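Local coordinates for putative permease protein, ABC transporter (Porphyromonas gingivalis, PDB 3IS6) that probably contributes to transmembrane transport as the MacB-like periplasmic core portion of an ABC transporter permease, at residues L104-N107 against M108-L111; L199-M202 against Q203-Q207. All blocks are in the same frame, centred on the assembly; numbering follows the deposited sequence.

Contact 1: L104-N107 against M108-L111; sequences LRDN and MTCL
Two first torsions set up this turn: Asp106 carries its CG opposite the backbone N (chi1 178°), which brings OD1 in line with the Met108 N-H, while Thr109 has OG1 tucked between its own N and carbonyl carbon (chi1 70°), facing back to Asp106 O. The result is a type I beta turn from Asp106 to Thr109 combined with an Asx turn, leading into strand 109-113 of the MacB-like periplasmic core domain. The Asx bond, Met108 N to Asp106 OD1, is 2.7 Å long and nearly straight at 171°, although the amide approaches from above the carboxylate plane. Asp106 O is gripped twice by one residue. Thr109 N closes the turn on Asp106 O at 3.1 Å, from well above the carbonyl plane. Thr109 OG1 donates to the same Asp106 O at 2.9 Å from closer to that plane. The two side chains cross roughly at right angles, with Thr109 CG2 resting 3.8 Å from Asp106 CG. Within the turn, the Asn107 side chain looks outward, OD1 bonding to Thr164 OG1, while Asn107 and Met108, a selenomethionine, both touch Gln243 of the second subunit. Farther in, Leu104 and Leu111 meet at about a right angle beneath the turn, Leu104 CG lying 3.9 Å from Leu111 CD1, and both leucines are buried. A water molecule bridges the two arms, accepting from Leu104 N at 2.9 Å and donating to Thr109 OG1 at 3.2 Å.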
ATOM      1  N   LEU A 104      -1.834  11.608  13.790  1.00 16.50           N
ATOM      2  CA  LEU A 104      -1.140  10.732  12.885  1.00 16.42           C
ATOM      3  C   LEU A 104      -0.798   9.406  13.502  1.00 16.59           C
ATOM      4  O   LEU A 104       0.088   8.760  13.047  1.00 16.20           O
ATOM      5  CB  LEU A 104       0.113  11.394  12.324  1.00 16.06           C
ATOM      6  CG  LEU A 104      -0.082  12.563  11.372  1.00 15.44           C
ATOM      7  CD1 LEU A 104       1.202  13.230  11.062  1.00 16.27           C
ATOM      8  CD2 LEU A 104      -0.782  12.175  10.156  1.00 13.08           C
ATOM      9  N   ARG A 105      -1.499   9.023  14.553  1.00 17.74           N
ATOM     10  CA  ARG A 105      -1.336   7.699  15.117  1.00 18.36           C
ATOM     11  C   ARG A 105      -2.376   6.651  14.727  1.00 18.83           C
ATOM     12  O   ARG A 105      -2.082   5.504  14.718  1.00 19.58           O
ATOM     13  CB  ARG A 105      -1.166   7.771  16.617  1.00 18.67           C
ATOM     14  CG  ARG A 105      -0.101   8.700  17.008  1.00 18.93           C
ATOM     15  CD  ARG A 105       0.258   8.617  18.419  1.00 22.71           C
ATOM     16  NE  ARG A 105       1.700   8.568  18.531  1.00 26.09           N
ATOM     17  CZ  ARG A 105       2.466   9.613  18.767  1.00 25.82           C
ATOM     18  NH1 ARG A 105       3.763   9.481  18.834  1.00 26.05           N
ATOM     19  NH2 ARG A 105       1.931  10.784  18.942  1.00 27.43           N
ATOM     20  N   ASP A 106      -3.572   7.059  14.386  1.00 18.83           N
ATOM     21  CA  ASP A 106      -4.626   6.128  14.061  1.00 19.02           C
ATOM     22  C   ASP A 106      -4.854   6.133  12.573  1.00 18.55           C
ATOM     23  O   ASP A 106      -5.108   7.155  12.009  1.00 18.73           O
ATOM     24  CB  ASP A 106      -5.888   6.570  14.762  1.00 18.89           C
ATOM     25  CG  ASP A 106      -7.069   5.701  14.452  1.00 20.79           C
ATOM     26  OD1 ASP A 106      -7.121   5.048  13.419  1.00 22.74           O
ATOM     27  OD2 ASP A 106      -7.972   5.686  15.261  1.00 22.48           O
ATOM     28  N   ASN A 107      -4.804   4.970  11.960  1.00 18.06           N
ATOM     29  CA  ASN A 107      -4.875   4.842  10.529  1.00 18.43           C
ATOM     30  C   ASN A 107      -6.177   5.338   9.943  1.00 18.81           C
ATOM     31  O   ASN A 107      -6.229   5.665   8.805  1.00 19.59           O
ATOM     32  CB  ASN A 107      -4.591   3.417  10.083  1.00 18.12           C
ATOM     33  CG  ASN A 107      -3.125   3.043  10.191  1.00 18.97           C
ATOM     34  OD1 ASN A 107      -2.259   3.751   9.743  1.00 19.05           O
ATOM     35  ND2 ASN A 107      -2.859   1.918  10.781  1.00 15.84           N
HETATM   36  N   MSE A 108      -7.220   5.431  10.732  1.00 18.51           N
HETATM   37  CA  MSE A 108      -8.511   5.842  10.209  1.00 19.60           C
HETATM   38  C   MSE A 108      -8.788   7.337  10.365  1.00 18.82           C
HETATM   39  O   MSE A 108      -9.899   7.768  10.261  1.00 17.74           O
HETATM   40  CB  MSE A 108      -9.658   5.010  10.770  1.00 20.42           C
HETATM   41  CG  MSE A 108      -9.560   3.535  10.521  1.00 26.05           C
HETATM   42 SE   MSE A 108      -9.682   3.057   8.719  1.00 40.86          SE
HETATM   43  CE  MSE A 108     -11.493   3.418   8.447  1.00 36.05           C
ATOM     44  N   THR A 109      -7.750   8.104  10.625  1.00 18.52           N
ATOM     45  CA  THR A 109      -7.897   9.511  10.845  1.00 19.72           C
ATOM     46  C   THR A 109      -6.879  10.322  10.057  1.00 20.14           C
ATOM     47  O   THR A 109      -5.847   9.842   9.745  1.00 20.96           O
ATOM     48  CB  THR A 109      -7.707   9.862  12.291  1.00 20.21           C
ATOM     49  OG1 THR A 109      -6.337   9.688  12.607  1.00 23.87           O
ATOM     50  CG2 THR A 109      -8.528   8.996  13.166  1.00 19.12           C
ATOM     51  N   CYS A 110      -7.219  11.557   9.761  1.00 20.45           N
ATOM     52  CA  CYS A 110      -6.376  12.465   9.012  1.00 21.52           C
ATOM     53  C   CYS A 110      -6.302  13.855   9.596  1.00 21.46           C
ATOM     54  O   CYS A 110      -7.098  14.224  10.394  1.00 21.77           O
ATOM     55  CB  CYS A 110      -6.860  12.574   7.585  1.00 22.03           C
ATOM     56  SG  CYS A 110      -8.303  13.471   7.353  1.00 24.10           S
ATOM     57  N   LEU A 111      -5.320  14.611   9.160  1.00 21.46           N
ATOM     58  CA  LEU A 111      -5.236  16.009   9.444  1.00 20.78           C
ATOM     59  C   LEU A 111      -5.444  16.736   8.143  1.00 20.52           C
ATOM     60  O   LEU A 111      -5.046  16.267   7.120  1.00 20.46           O
ATOM     61  CB  LEU A 111      -3.898  16.385  10.007  1.00 19.84           C
ATOM     62  CG  LEU A 111      -3.407  15.633  11.214  1.00 21.34           C
ATOM     63  CD1 LEU A 111      -2.004  15.977  11.489  1.00 20.34           C
ATOM     64  CD2 LEU A 111      -4.251  16.006  12.362  1.00 22.29           C
TER
HETATM   65  O   HOH W   1      -4.324  12.223  12.469  1.00 17.07           O

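Contact 2: L199-M202 against Q203-Q207; sequences LLEM and QKRHQ
Met202 O is the acceptor shared by two donors of His206: the imidazole ND1 reaches it at 3.1 Å in a fairly straight bond (167°), and the backbone N reaches it at 3.3 Å with a more bent one. The carbonyl oxygen lies at the edge of the imidazole, near its plane, so the ND1 bond would restrain rotation of the ring, which also stacks with Trp174. Three further backbone bonds of the helix come before it: Gln203 N to Leu199 O, Lys204 N to Leu200 O and Arg205 N to Glu201 O. Arg205 folds back along the helix through a bend at its third torsion, and one face of its guanidinium lies over Met202 CA and Glu201 C, which sit under its rim and not its centre, with NH1 3.3 Å from Met202 CA. Its charge is answered mainly from outside the turn, where NH1 forms a salt bridge with Glu50 of helix 43-50. The bridge from NH2 to Glu201 OE1 is long at 3.9 Å, with the carboxylate and guanidinium planes almost perpendicular (88°). On the neighbouring helix face, Lys204 runs out extended, its CG passing 3.3 Å from Leu200 O and its CE packing 3.9 Å from Leu200 CD2. Met202, a selenomethionine, sends its CG opposite the backbone N (chi1 178°) and is buried against Ala46 and Ile47 of helix 43-50. Gln203 is buried beside strand 218-225. Gln207, whose N still bonds to Gln203 O, is the first residue to leave helical geometry: this is the closing turn of an alpha-helix, where a histidine side chain adds a second donor to the carbonyl that its own backbone N already uses.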
ATOM      1  N   LEU A 199      27.028   5.815   7.782  1.00 18.81           N
ATOM      2  CA  LEU A 199      25.917   5.496   6.921  1.00 18.55           C
ATOM      3  C   LEU A 199      26.224   4.229   6.173  1.00 18.29           C
ATOM      4  O   LEU A 199      25.400   3.397   6.006  1.00 18.12           O
ATOM      5  CB  LEU A 199      25.620   6.629   5.950  1.00 18.20           C
ATOM      6  CG  LEU A 199      24.918   7.871   6.473  1.00 17.85           C
ATOM      7  CD1 LEU A 199      24.755   8.891   5.427  1.00 18.84           C
ATOM      8  CD2 LEU A 199      23.622   7.576   7.066  1.00 17.10           C
ATOM      9  N   LEU A 200      27.446   4.085   5.736  1.00 18.17           N
ATOM     10  CA  LEU A 200      27.856   2.888   5.050  1.00 19.35           C
ATOM     11  C   LEU A 200      27.763   1.657   5.922  1.00 19.72           C
ATOM     12  O   LEU A 200      27.405   0.614   5.466  1.00 19.33           O
ATOM     13  CB  LEU A 200      29.286   3.029   4.626  1.00 19.54           C
ATOM     14  CG  LEU A 200      29.691   2.614   3.245  1.00 21.65           C
ATOM     15  CD1 LEU A 200      31.115   2.227   3.271  1.00 22.03           C
ATOM     16  CD2 LEU A 200      28.863   1.563   2.639  1.00 21.49           C
ATOM     17  N   GLU A 201      28.143   1.800   7.173  1.00 19.92           N
ATOM     18  CA  GLU A 201      28.095   0.699   8.088  1.00 20.92           C
ATOM     19  C   GLU A 201      26.660   0.275   8.247  1.00 20.94           C
ATOM     20  O   GLU A 201      26.335  -0.859   8.112  1.00 21.40           O
ATOM     21  CB  GLU A 201      28.626   1.139   9.437  1.00 20.90           C
ATOM     22  CG  GLU A 201      30.100   1.236   9.543  1.00 24.03           C
ATOM     23  CD  GLU A 201      30.529   1.729  10.915  1.00 27.92           C
ATOM     24  OE1 GLU A 201      30.059   1.179  11.933  1.00 29.78           O
ATOM     25  OE2 GLU A 201      31.295   2.704  10.986  1.00 29.65           O
HETATM   26  N   MSE A 202      25.791   1.235   8.444  1.00 20.83           N
HETATM   27  CA  MSE A 202      24.389   0.967   8.542  1.00 21.21           C
HETATM   28  C   MSE A 202      23.849   0.305   7.282  1.00 21.11           C
HETATM   29  O   MSE A 202      23.114  -0.631   7.362  1.00 20.56           O
HETATM   30  CB  MSE A 202      23.679   2.288   8.777  1.00 21.10           C
HETATM   31  CG  MSE A 202      22.181   2.234   8.857  1.00 21.68           C
HETATM   32 SE   MSE A 202      21.343   3.916   8.691  1.00 26.51          SE
HETATM   33  CE  MSE A 202      21.582   4.183   6.862  1.00 17.57           C
ATOM     34  N   GLN A 203      24.249   0.764   6.114  1.00 21.39           N
ATOM     35  CA  GLN A 203      23.757   0.216   4.870  1.00 21.47           C
ATOM     36  C   GLN A 203      24.107  -1.246   4.721  1.00 21.79           C
ATOM     37  O   GLN A 203      23.322  -2.026   4.295  1.00 21.67           O
ATOM     38  CB  GLN A 203      24.342   0.990   3.710  1.00 21.46           C
ATOM     39  CG  GLN A 203      23.853   0.580   2.357  1.00 21.71           C
ATOM     40  CD  GLN A 203      24.594   1.254   1.198  1.00 21.85           C
ATOM     41  OE1 GLN A 203      24.257   1.091   0.049  1.00 21.39           O
ATOM     42  NE2 GLN A 203      25.591   2.014   1.526  1.00 19.29           N
ATOM     43  N   LYS A 204      25.324  -1.581   5.081  1.00 22.07           N
ATOM     44  CA  LYS A 204      25.821  -2.940   5.031  1.00 22.40           C
ATOM     45  C   LYS A 204      25.069  -3.893   5.964  1.00 22.57           C
ATOM     46  O   LYS A 204      24.853  -5.024   5.643  1.00 22.62           O
ATOM     47  CB  LYS A 204      27.309  -2.951   5.319  1.00 22.35           C
ATOM     48  CG  LYS A 204      28.140  -2.371   4.204  1.00 23.07           C
ATOM     49  CD  LYS A 204      29.569  -2.165   4.598  1.00 24.18           C
ATOM     50  CE  LYS A 204      30.453  -1.879   3.401  1.00 24.29           C
ATOM     51  NZ  LYS A 204      31.879  -1.863   3.810  1.00 24.87           N
ATOM     52  N   ARG A 205      24.689  -3.399   7.120  1.00 22.61           N
ATOM     53  CA  ARG A 205      23.909  -4.153   8.072  1.00 22.56           C
ATOM     54  C   ARG A 205      22.544  -4.525   7.557  1.00 22.72           C
ATOM     55  O   ARG A 205      22.050  -5.572   7.876  1.00 21.73           O
ATOM     56  CB  ARG A 205      23.689  -3.345   9.324  1.00 22.33           C
ATOM     57  CG  ARG A 205      24.656  -3.522  10.420  1.00 22.54           C
ATOM     58  CD  ARG A 205      24.300  -2.581  11.532  1.00 23.85           C
ATOM     59  NE  ARG A 205      25.356  -1.626  11.743  1.00 26.42           N
ATOM     60  CZ  ARG A 205      25.221  -0.322  11.831  1.00 24.45           C
ATOM     61  NH1 ARG A 205      24.063   0.271  11.747  1.00 23.93           N
ATOM     62  NH2 ARG A 205      26.284   0.392  12.004  1.00 25.63           N
ATOM     63  N   HIS A 206      21.902  -3.643   6.820  1.00 22.49           N
ATOM     64  CA  HIS A 206      20.525  -3.860   6.482  1.00 23.33           C
ATOM     65  C   HIS A 206      20.208  -4.247   5.083  1.00 23.83           C
ATOM     66  O   HIS A 206      19.134  -4.681   4.818  1.00 23.85           O
ATOM     67  CB  HIS A 206      19.748  -2.606   6.738  1.00 23.61           C
ATOM     68  CG  HIS A 206      19.597  -2.259   8.169  1.00 24.23           C
ATOM     69  ND1 HIS A 206      20.484  -1.456   8.829  1.00 25.22           N
ATOM     70  CD2 HIS A 206      18.641  -2.569   9.055  1.00 25.41           C
ATOM     71  CE1 HIS A 206      20.089  -1.290  10.068  1.00 23.94           C
ATOM     72  NE2 HIS A 206      18.972  -1.960  10.230  1.00 27.64           N
ATOM     73  N   GLN A 207      21.120  -4.048   4.168  1.00 24.43           N
ATOM     74  CA  GLN A 207      20.805  -4.159   2.772  1.00 25.46           C
ATOM     75  C   GLN A 207      21.497  -5.326   2.126  1.00 25.89           C
ATOM     76  O   GLN A 207      22.680  -5.469   2.225  1.00 26.69           O
ATOM     77  CB  GLN A 207      21.239  -2.873   2.070  1.00 25.88           C
ATOM     78  CG  GLN A 207      20.639  -2.666   0.733  1.00 25.67           C
ATOM     79  CD  GLN A 207      21.073  -1.393   0.105  1.00 28.96           C
ATOM     80  OE1 GLN A 207      22.226  -1.201  -0.199  1.00 28.78           O
ATOM     81  NE2 GLN A 207      20.135  -0.505  -0.099  1.00 29.49           N
TER

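Overall arrangement
Contact 1 and contact 2 share no helix or strand and lie far apart, their centres about 32 Å from one another and their nearest atoms about 21 Å. Both are partly buried, short-range arrangements, yet they sit at opposite kinds of junction: residues 104-111 lead from a loop into a strand of the mixed sheet, whereas residues 199-207 bring a helix to its end. A carboxylate and a hydroxyl reinforce a backbone turn in the first, with a pair of buried leucines below; in the second an imidazole and a guanidinium lean on helical backbone. Contact 1 touches the other subunit, while contact 2 packs within its own chain, against helix 43-50 and strand 218-225.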